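Local coordinates for uncharacterized protein (Bacteroides uniformis ATCC 8492, PDB 4Q68), which probably hydrolyses the amide bond between N-acetylmuramic acid and L-alanine in peptidoglycan fragments, as a highly specific amidase of the NlpC/P60 family, at residues Y47-T52 / N101-D106; H89-W94 / I176-T181; I193-D198 / L202-S207. All coordinates share one frame; numbering follows the deposited sequence.

Contact 1: residues Y47-T52 / N101-D106; sequences YVLAET and NGFLQD
Leu-49, on helix 41-53, meets Phe-103 and Leu-104 where that helix packs against the edge of the main antiparallel sheet, at the start of strand 104-106. One methyl of Leu-49 does all the touching: CD2 lies 4.1 Å from CD2 of Leu-104 and 4.3 Å from CD1 of Phe-103. The backbones stay well apart, with CA of Leu-49 and CA of Phe-103 separated by 9.3 Å, so the gap is bridged by branched and aromatic ends. A chi1 of -180° swings CG of Leu-49 away from the backbone N and sends the side chain off the helix toward the strand. The Leu-104 branch comes to it at a slant, and the Phe-103 ring is approached obliquely beside CD1. In the papain-like fold of NlpC/P60 enzymes a helix bearing the nucleophilic cysteine at its N-terminus packs on the sheet, and helix 41-53 is consistent with that element. Across the contact the chain arrives from helix 91-100, which ends in a Schellman motif with Gly-102 at C-prime: N of Phe-103 bonds back to O of Gly-98, and N of Gly-102 to O of Val-99. Next to Leu-49 in the helix, O of Val-48 takes two bonds from Thr-52, from its backbone N and, at 2.8 Å, from OG1, which come from opposite faces of the carbonyl plane. OG1 is also hydrogen-bonded to ND2 of Asn-10. Met-238 of strand 230-238 and Ile-74 of helix 64-75 add further packing around Leu-49.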
loop_
_atom_site.group_PDB
_atom_site.type_symbol
_atom_site.label_atom_id
_atom_site.label_comp_id
_atom_site.label_asym_id
_atom_site.label_seq_id
_atom_site.Cartn_x
_atom_site.Cartn_y
_atom_site.Cartn_z
ATOM N N TYR A 47 1.765 8.553 3.368
ATOM C CA TYR A 47 1.693 9.972 3.718
ATOM C C TYR A 47 0.264 10.498 3.614
ATOM O O TYR A 47 -0.158 11.313 4.443
ATOM C CB TYR A 47 2.599 10.834 2.829
ATOM C CG TYR A 47 4.078 10.491 2.889
ATOM C CD1 TYR A 47 4.721 10.219 4.088
ATOM C CD2 TYR A 47 4.829 10.439 1.720
ATOM C CE1 TYR A 47 6.080 9.916 4.119
ATOM C CE2 TYR A 47 6.173 10.119 1.733
ATOM C CZ TYR A 47 6.802 9.850 2.934
ATOM O OH TYR A 47 8.142 9.505 2.990
ATOM N N VAL A 48 -0.469 10.073 2.594
ATOM C CA VAL A 48 -1.839 10.524 2.428
ATOM C C VAL A 48 -2.715 10.028 3.578
ATOM O O VAL A 48 -3.502 10.789 4.157
ATOM C CB VAL A 48 -2.394 10.094 1.063
ATOM C CG1 VAL A 48 -3.874 10.396 0.963
ATOM C CG2 VAL A 48 -1.636 10.823 -0.059
ATOM N N LEU A 49 -2.598 8.751 3.917
ATOM C CA LEU A 49 -3.361 8.189 5.023
ATOM C C LEU A 49 -2.978 8.864 6.339
ATOM O O LEU A 49 -3.846 9.198 7.147
ATOM C CB LEU A 49 -3.134 6.674 5.084
ATOM C CG LEU A 49 -3.872 5.915 6.191
ATOM C CD1 LEU A 49 -5.385 6.065 6.112
ATOM C CD2 LEU A 49 -3.480 4.452 6.145
ATOM N N ALA A 50 -1.687 9.080 6.568
ATOM C CA ALA A 50 -1.236 9.728 7.823
ATOM C C ALA A 50 -1.812 11.125 7.940
ATOM O O ALA A 50 -2.281 11.516 9.000
ATOM C CB ALA A 50 0.269 9.766 7.887
ATOM N N GLU A 51 -1.784 11.882 6.852
ATOM C CA GLU A 51 -2.333 13.231 6.872
ATOM C C GLU A 51 -3.832 13.212 7.126
ATOM O O GLU A 51 -4.347 13.985 7.937
ATOM C CB GLU A 51 -2.039 13.943 5.562
ATOM C CG GLU A 51 -2.628 15.348 5.482
ATOM C CD GLU A 51 -2.267 16.095 4.213
ATOM O OE1 GLU A 51 -1.606 15.532 3.314
ATOM O OE2 GLU A 51 -2.678 17.279 4.123
ATOM N N THR A 52 -4.537 12.315 6.446
ATOM C CA THR A 52 -5.984 12.293 6.565
ATOM C C THR A 52 -6.442 11.830 7.959
ATOM O O THR A 52 -7.465 12.302 8.473
ATOM C CB THR A 52 -6.635 11.476 5.440
ATOM O OG1 THR A 52 -6.056 11.838 4.180
ATOM C CG2 THR A 52 -8.114 11.768 5.350
ATOM N N ASN A 101 -5.354 -2.406 14.425
ATOM C CA ASN A 101 -5.215 -1.173 15.184
ATOM C C ASN A 101 -6.275 -0.126 14.854
ATOM O O ASN A 101 -6.212 1.006 15.340
ATOM C CB ASN A 101 -3.788 -0.648 15.035
ATOM C CG ASN A 101 -2.800 -1.518 15.778
ATOM O OD1 ASN A 101 -2.890 -1.648 16.993
ATOM N ND2 ASN A 101 -1.892 -2.144 15.070
ATOM N N GLY A 102 -7.296 -0.526 14.113
ATOM C CA GLY A 102 -8.527 0.231 14.019
ATOM C C GLY A 102 -8.597 1.350 13.010
ATOM O O GLY A 102 -9.574 2.091 13.012
ATOM N N PHE A 103 -7.591 1.488 12.143
ATOM C CA PHE A 103 -7.586 2.590 11.186
ATOM C C PHE A 103 -7.779 2.185 9.727
ATOM O O PHE A 103 -7.803 3.056 8.862
ATOM C CB PHE A 103 -6.370 3.513 11.377
ATOM C CG PHE A 103 -5.027 2.840 11.173
ATOM C CD1 PHE A 103 -4.484 2.696 9.911
ATOM C CD2 PHE A 103 -4.296 2.378 12.253
ATOM C CE1 PHE A 103 -3.260 2.094 9.727
ATOM C CE2 PHE A 103 -3.062 1.791 12.074
ATOM C CZ PHE A 103 -2.548 1.646 10.803
ATOM N N LEU A 104 -7.943 0.887 9.462
ATOM C CA LEU A 104 -8.333 0.399 8.150
ATOM C C LEU A 104 -9.468 -0.604 8.265
ATOM O O LEU A 104 -9.523 -1.388 9.211
ATOM C CB LEU A 104 -7.194 -0.327 7.432
ATOM C CG LEU A 104 -5.989 0.476 6.967
ATOM C CD1 LEU A 104 -4.976 -0.467 6.332
ATOM C CD2 LEU A 104 -6.382 1.555 5.988
ATOM N N GLN A 105 -10.319 -0.583 7.247
ATOM C CA GLN A 105 -11.304 -1.629 6.995
ATOM C C GLN A 105 -10.928 -2.350 5.716
ATOM O O GLN A 105 -10.521 -1.731 4.740
ATOM C CB GLN A 105 -12.700 -1.039 6.825
ATOM C CG GLN A 105 -13.286 -0.519 8.091
ATOM C CD GLN A 105 -14.505 0.350 7.889
ATOM O OE1 GLN A 105 -14.719 0.912 6.817
ATOM N NE2 GLN A 105 -15.308 0.478 8.934
ATOM N N ASP A 106 -11.078 -3.672 5.735
ATOM C CA ASP A 106 -10.815 -4.526 4.587
ATOM C C ASP A 106 -12.121 -4.652 3.803
ATOM O O ASP A 106 -12.998 -5.454 4.118
ATOM C CB ASP A 106 -10.253 -5.860 5.062
ATOM C CG ASP A 106 -9.795 -6.745 3.928
ATOM O OD1 ASP A 106 -10.247 -6.505 2.785
ATOM O OD2 ASP A 106 -8.964 -7.654 4.184
#

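Contact 2: residues H89-W94 / I176-T181; sequences HYIADW and IIAITT. With NA (sodium ion), chain C; NAG (2-acetamido-2-deoxy-beta-D-glucopyranose), chain B.
Trp-94 presents the benzo edge of its indole to Ile-176: CH2 is 4.3 Å from CD1 of the isoleucine, which lies near the ring plane, so the two meet edge to methyl and not over a face. The pyrrole side of the same ring serves a different purpose, since NE1 is hydrogen-bonded to OE2 of Glu-46. A polar partner at NE1 and apolar ones at the benzo end probably help to fix the rotation of the indole. A turn earlier, Ile-91 sets its short branch against the strand. With CG1 anti to the carbonyl carbon (chi1 -59°), it is CG2 that faces Ala-178, 4.1 Å from its CB. Opposite the small Ala-178 the helix start lies close, with CA of Ile-91 and CA of Ala-178 7.7 Å apart. Helix 91-100 thus packs on strand 176-181 as part of the helical layer on the main antiparallel sheet, and strands 188-197 and 230-238 flank this strand. Tyr-90 is the N-cap residue, its O taking the N-H of Trp-94, while N of Ala-92 donates to OD2 of Asp-187. Just before the helix, His-89 points its ring edge at the N-acetylglucosamine: ND1 donates to O3 with an N-H...O angle of 144°, though the 2.5 Å between them is short enough to be read with caution. The acetyl methyl C8 of the sugar lies 4.1 Å from CE1 of Tyr-90. At the far end of the strand, O of Thr-181 binds a sodium ion at 2.5 Å, with three waters and the carbonyl oxygens of Thr-183 and Leu-186 completing six ligands.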
loop_
_atom_site.group_PDB
_atom_site.type_symbol
_atom_site.label_atom_id
_atom_site.label_comp_id
_atom_site.label_asym_id
_atom_site.label_seq_id
_atom_site.Cartn_x
_atom_site.Cartn_y
_atom_site.Cartn_z
ATOM N N HIS A 89 6.803 -4.161 5.416
ATOM C CA HIS A 89 7.203 -4.298 4.019
ATOM C C HIS A 89 6.152 -4.980 3.154
ATOM O O HIS A 89 5.958 -4.594 2.007
ATOM C CB HIS A 89 8.481 -5.118 3.906
ATOM C CG HIS A 89 9.635 -4.507 4.617
ATOM N ND1 HIS A 89 10.233 -3.355 4.176
ATOM C CD2 HIS A 89 10.266 -4.862 5.758
ATOM C CE1 HIS A 89 11.214 -3.049 5.003
ATOM N NE2 HIS A 89 11.253 -3.940 5.975
ATOM N N TYR A 90 5.521 -6.021 3.683
ATOM C CA TYR A 90 4.522 -6.752 2.924
ATOM C C TYR A 90 3.153 -6.131 3.134
ATOM O O TYR A 90 2.729 -5.915 4.275
ATOM C CB TYR A 90 4.509 -8.219 3.314
ATOM C CG TYR A 90 5.731 -8.988 2.908
ATOM C CD1 TYR A 90 6.030 -9.198 1.568
ATOM C CD2 TYR A 90 6.576 -9.552 3.860
ATOM C CE1 TYR A 90 7.129 -9.941 1.190
ATOM C CE2 TYR A 90 7.671 -10.313 3.486
ATOM C CZ TYR A 90 7.933 -10.517 2.149
ATOM O OH TYR A 90 8.976 -11.316 1.741
ATOM N N ILE A 91 2.447 -5.868 2.045
ATOM C CA ILE A 91 1.194 -5.163 2.156
ATOM C C ILE A 91 0.130 -5.980 2.888
ATOM O O ILE A 91 -0.674 -5.407 3.610
ATOM C CB ILE A 91 0.751 -4.603 0.794
ATOM C CG1 ILE A 91 1.832 -3.653 0.251
ATOM C CG2 ILE A 91 -0.596 -3.885 0.912
ATOM C CD1 ILE A 91 2.321 -2.581 1.239
ATOM N N ALA A 92 0.149 -7.309 2.803
ATOM C CA ALA A 92 -0.801 -8.081 3.623
ATOM C C ALA A 92 -0.604 -7.747 5.098
ATOM O O ALA A 92 -1.560 -7.649 5.860
ATOM C CB ALA A 92 -0.639 -9.576 3.405
ATOM N N ASP A 93 0.657 -7.601 5.508
ATOM C CA ASP A 93 1.013 -7.304 6.906
ATOM C C ASP A 93 0.621 -5.869 7.273
ATOM O O ASP A 93 0.093 -5.610 8.355
ATOM C CB ASP A 93 2.521 -7.517 7.054
ATOM C CG ASP A 93 2.970 -7.844 8.469
ATOM O OD1 ASP A 93 2.141 -8.062 9.381
ATOM O OD2 ASP A 93 4.208 -7.914 8.627
ATOM N N TRP A 94 0.869 -4.947 6.347
ATOM C CA TRP A 94 0.480 -3.539 6.462
ATOM C C TRP A 94 -1.040 -3.417 6.659
ATOM O O TRP A 94 -1.499 -2.672 7.519
ATOM C CB TRP A 94 0.966 -2.833 5.195
ATOM C CG TRP A 94 0.890 -1.345 5.125
ATOM C CD1 TRP A 94 1.912 -0.480 5.379
ATOM C CD2 TRP A 94 -0.201 -0.551 4.648
ATOM N NE1 TRP A 94 1.521 0.804 5.118
ATOM C CE2 TRP A 94 0.232 0.790 4.653
ATOM C CE3 TRP A 94 -1.494 -0.844 4.193
ATOM C CZ2 TRP A 94 -0.590 1.837 4.241
ATOM C CZ3 TRP A 94 -2.304 0.208 3.773
ATOM C CH2 TRP A 94 -1.849 1.526 3.809
ATOM N N ILE A 176 -8.105 2.918 -0.632
ATOM C CA ILE A 176 -6.748 2.476 -0.910
ATOM C C ILE A 176 -6.818 1.181 -1.714
ATOM O O ILE A 176 -7.495 0.221 -1.326
ATOM C CB ILE A 176 -5.986 2.280 0.411
ATOM C CG1 ILE A 176 -5.830 3.621 1.129
ATOM C CG2 ILE A 176 -4.635 1.633 0.156
ATOM C CD1 ILE A 176 -5.465 3.500 2.586
ATOM N N ILE A 177 -6.105 1.168 -2.834
ATOM C CA ILE A 177 -6.085 0.047 -3.747
ATOM C C ILE A 177 -4.712 -0.610 -3.661
ATOM O O ILE A 177 -3.697 0.054 -3.846
ATOM C CB ILE A 177 -6.333 0.525 -5.187
ATOM C CG1 ILE A 177 -7.655 1.311 -5.312
ATOM C CG2 ILE A 177 -6.268 -0.648 -6.160
ATOM C CD1 ILE A 177 -8.900 0.553 -4.872
ATOM N N ALA A 178 -4.691 -1.910 -3.392
ATOM C CA ALA A 178 -3.477 -2.720 -3.404
ATOM C C ALA A 178 -3.609 -3.719 -4.545
ATOM O O ALA A 178 -4.561 -4.498 -4.584
ATOM C CB ALA A 178 -3.297 -3.439 -2.073
ATOM N N ILE A 179 -2.690 -3.668 -5.493
ATOM C CA ILE A 179 -2.763 -4.498 -6.686
ATOM C C ILE A 179 -2.055 -5.825 -6.419
ATOM O O ILE A 179 -0.873 -5.851 -6.113
ATOM C CB ILE A 179 -2.155 -3.782 -7.898
ATOM C CG1 ILE A 179 -2.952 -2.499 -8.184
ATOM C CG2 ILE A 179 -2.133 -4.717 -9.096
ATOM C CD1 ILE A 179 -2.472 -1.685 -9.363
ATOM N N THR A 180 -2.807 -6.915 -6.515
ATOM C CA THR A 180 -2.304 -8.243 -6.252
ATOM C C THR A 180 -1.499 -8.739 -7.458
ATOM O O THR A 180 -1.718 -8.302 -8.585
ATOM C CB THR A 180 -3.461 -9.204 -5.901
ATOM O OG1 THR A 180 -4.426 -9.238 -6.955
ATOM C CG2 THR A 180 -4.181 -8.742 -4.653
ATOM N N THR A 181 -0.550 -9.640 -7.208
ATOM C CA THR A 181 0.402 -10.060 -8.218
ATOM C C THR A 181 0.680 -11.553 -8.187
ATOM O O THR A 181 0.719 -12.166 -7.132
ATOM C CB THR A 181 1.716 -9.288 -8.076
ATOM O OG1 THR A 181 2.609 -9.754 -9.091
ATOM C CG2 THR A 181 2.360 -9.468 -6.701
HETATM NA NA NA C . 2.145 -13.669 -5.717
HETATM C C1 NAG B . 7.685 -1.703 -0.616
HETATM C C2 NAG B . 8.773 -2.524 0.063
HETATM C C3 NAG B . 9.151 -1.933 1.418
HETATM C C4 NAG B . 9.319 -0.417 1.349
HETATM C C5 NAG B . 8.189 0.251 0.575
HETATM C C6 NAG B . 8.466 1.742 0.431
HETATM C C7 NAG B . 8.930 -4.907 -0.513
HETATM C C8 NAG B . 8.476 -6.305 -0.257
HETATM N N2 NAG B . 8.379 -3.925 0.206
HETATM O O1 NAG B . 7.510 -2.204 -1.907
HETATM O O3 NAG B . 10.384 -2.490 1.796
HETATM O O4 NAG B . 9.432 0.133 2.640
HETATM O O5 NAG B . 8.071 -0.344 -0.699
HETATM O O6 NAG B . 9.669 1.948 -0.267
HETATM O O7 NAG B . 9.788 -4.732 -1.372
HETATM O O HOH W 1 2.828 -15.325 -3.983
HETATM O O HOH W 2 1.380 -15.628 -6.891
HETATM O O HOH W 3 0.165 -14.028 -4.383
#

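Contact 3: residues I193-D198 / L202-S207; sequences IAFYAD and LLVHAS
Leu-202 leans over the backbone of Phe-195 and finishes against Ala-197. Its CB sits 3.4 Å from O of Phe-195, and CG is still 3.9 Å from that oxygen. Beyond the branch, CD1 closes to 3.5 Å from CB of Ala-197. CG anti to the carbonyl carbon (chi1 -49°) and CD1 fully extended carry the methyl past its direct partner to the next residue on that face. Ala-197 in turn lays CB over one face of the Phe-195 ring, offset toward the rim. Across the strands the Phe-195 side chain is met at a slant by Val-204, whose CG2 is 3.9 Å from CB and 4.0 Å from ring atom CD2 of Phe-195. Ile-193, Phe-195, Leu-202 and Val-204 share this face of the sheet, and residues of helix 2-12, Met-7, Leu-8 and Ile-12, pack against it. Beneath them runs the backbone ladder. Ile-193 and Val-204 form a hydrogen-bonded pair, N of Ile-193 to O of Val-204 at 2.8 Å and N of Val-204 to O of Ile-193 at 2.9 Å. Phe-195 and Leu-202 form the next such pair, with N of Phe-195 3.0 Å from O of Leu-202. Between the two lies the non-hydrogen-bonded pair Ala-194 and Leu-203. Farther along strand 200-207, His-205 uses ND1 to bond NE2 of His-190 on the partner strand. With axes at 138° the strands are markedly twisted, forming an antiparallel beta hairpin within the curved main sheet of the amidase.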
loop_
_atom_site.group_PDB
_atom_site.type_symbol
_atom_site.label_atom_id
_atom_site.label_comp_id
_atom_site.label_asym_id
_atom_site.label_seq_id
_atom_site.Cartn_x
_atom_site.Cartn_y
_atom_site.Cartn_z
ATOM N N ILE A 193 -4.686 5.310 -4.887
ATOM C CA ILE A 193 -5.912 5.831 -4.296
ATOM C C ILE A 193 -6.999 5.891 -5.376
ATOM O O ILE A 193 -6.766 6.413 -6.471
ATOM C CB ILE A 193 -5.654 7.249 -3.715
ATOM C CG1 ILE A 193 -4.504 7.229 -2.698
ATOM C CG2 ILE A 193 -6.916 7.826 -3.103
ATOM C CD1 ILE A 193 -4.771 6.381 -1.483
ATOM N N ALA A 194 -8.178 5.357 -5.075
ATOM C CA ALA A 194 -9.288 5.357 -6.015
ATOM C C ALA A 194 -9.827 6.758 -6.285
ATOM O O ALA A 194 -10.048 7.530 -5.360
ATOM C CB ALA A 194 -10.404 4.494 -5.469
ATOM N N PHE A 195 -10.079 7.046 -7.553
ATOM C CA PHE A 195 -10.603 8.336 -7.984
ATOM C C PHE A 195 -11.557 8.118 -9.156
ATOM O O PHE A 195 -11.137 7.706 -10.236
ATOM C CB PHE A 195 -9.431 9.220 -8.412
ATOM C CG PHE A 195 -9.815 10.534 -9.078
ATOM C CD1 PHE A 195 -10.934 11.256 -8.691
ATOM C CD2 PHE A 195 -9.006 11.071 -10.057
ATOM C CE1 PHE A 195 -11.258 12.461 -9.307
ATOM C CE2 PHE A 195 -9.329 12.291 -10.659
ATOM C CZ PHE A 195 -10.446 12.973 -10.283
ATOM N N TYR A 196 -12.833 8.435 -8.935
ATOM C CA TYR A 196 -13.822 8.420 -10.009
ATOM C C TYR A 196 -13.800 9.769 -10.713
ATOM O O TYR A 196 -14.060 10.813 -10.109
ATOM C CB TYR A 196 -15.215 8.137 -9.485
ATOM C CG TYR A 196 -15.441 6.701 -9.088
ATOM C CD1 TYR A 196 -15.876 5.769 -10.010
ATOM C CD2 TYR A 196 -15.201 6.269 -7.790
ATOM C CE1 TYR A 196 -16.100 4.453 -9.648
ATOM C CE2 TYR A 196 -15.413 4.947 -7.420
ATOM C CZ TYR A 196 -15.872 4.043 -8.349
ATOM O OH TYR A 196 -16.101 2.733 -8.017
ATOM N N ALA A 197 -13.516 9.738 -12.009
ATOM C CA ALA A 197 -13.485 10.932 -12.840
ATOM C C ALA A 197 -14.442 10.670 -13.981
ATOM O O ALA A 197 -14.218 9.762 -14.787
ATOM C CB ALA A 197 -12.074 11.203 -13.353
ATOM N N ASP A 198 -15.552 11.419 -14.012
ATOM C CA ASP A 198 -16.573 11.232 -15.024
ATOM C C ASP A 198 -16.974 9.767 -15.103
ATOM O O ASP A 198 -17.036 9.186 -16.196
ATOM C CB ASP A 198 -16.044 11.727 -16.371
ATOM C CG ASP A 198 -17.096 11.703 -17.465
ATOM O OD1 ASP A 198 -18.296 11.906 -17.171
ATOM O OD2 ASP A 198 -16.709 11.487 -18.632
ATOM N N LEU A 202 -10.444 5.609 -11.922
ATOM C CA LEU A 202 -9.035 5.864 -12.164
ATOM C C LEU A 202 -8.259 5.656 -10.870
ATOM O O LEU A 202 -8.824 5.427 -9.802
ATOM C CB LEU A 202 -8.818 7.297 -12.670
ATOM C CG LEU A 202 -9.699 7.769 -13.815
ATOM C CD1 LEU A 202 -9.310 9.170 -14.214
ATOM C CD2 LEU A 202 -9.622 6.812 -15.005
ATOM N N LEU A 203 -6.941 5.699 -10.986
ATOM C CA LEU A 203 -6.058 5.587 -9.838
ATOM C C LEU A 203 -5.150 6.809 -9.745
ATOM O O LEU A 203 -4.542 7.214 -10.742
ATOM C CB LEU A 203 -5.206 4.323 -9.962
ATOM C CG LEU A 203 -4.581 3.832 -8.667
ATOM C CD1 LEU A 203 -5.646 3.259 -7.747
ATOM C CD2 LEU A 203 -3.518 2.782 -8.949
ATOM N N VAL A 204 -5.081 7.402 -8.559
ATOM C CA VAL A 204 -4.065 8.388 -8.228
ATOM C C VAL A 204 -2.913 7.594 -7.626
ATOM O O VAL A 204 -3.087 6.882 -6.641
ATOM C CB VAL A 204 -4.598 9.436 -7.238
ATOM C CG1 VAL A 204 -3.483 10.373 -6.801
ATOM C CG2 VAL A 204 -5.734 10.204 -7.875
ATOM N N HIS A 205 -1.732 7.660 -8.228
ATOM C CA HIS A 205 -0.645 6.802 -7.815
ATOM C C HIS A 205 0.701 7.350 -8.235
ATOM O O HIS A 205 0.806 8.166 -9.152
ATOM C CB HIS A 205 -0.849 5.378 -8.362
ATOM C CG HIS A 205 -0.693 5.259 -9.846
ATOM N ND1 HIS A 205 0.221 4.407 -10.406
ATOM C CD2 HIS A 205 -1.322 5.875 -10.875
ATOM C CE1 HIS A 205 0.156 4.494 -11.715
ATOM N NE2 HIS A 205 -0.769 5.383 -12.030
ATOM N N ALA A 206 1.733 6.894 -7.541
ATOM C CA ALA A 206 3.114 7.211 -7.894
ATOM C C ALA A 206 3.560 6.250 -8.979
ATOM O O ALA A 206 3.698 5.048 -8.735
ATOM C CB ALA A 206 4.020 7.138 -6.683
ATOM N N SER A 207 3.769 6.804 -10.173
ATOM C CA SER A 207 4.085 6.039 -11.374
ATOM C C SER A 207 5.584 6.086 -11.650
ATOM O O SER A 207 6.131 7.145 -11.906
ATOM C CB SER A 207 3.337 6.631 -12.571
ATOM O OG SER A 207 3.846 6.092 -13.785
#

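Overall arrangement
Contacts 1 and 2 share one buried apolar cluster although their centres are 14 Å apart: CD1 of Leu-104 touches CZ3 of Trp-94 at 3.8 Å, and CD2 of Leu-49 reaches CD1 of Ile-176 at 4.2 Å. Contact 2 joins contact 3 through neighbouring strands 176-181 and 188-197, CG1 of Ile-176 lying 3.9 Å from CD1 of Ile-193, while Ile-177 reaches on to Leu-203 of strand 200-207. Contacts 1 and 3 do not touch; their nearest atoms are about 5 Å apart. The sugar borders contact 2. The start of helix 41-53 (contact 1) and His-205 with its partner His-190 (contact 3) are consistent with the Cys-His site of NlpC/P60 enzymes.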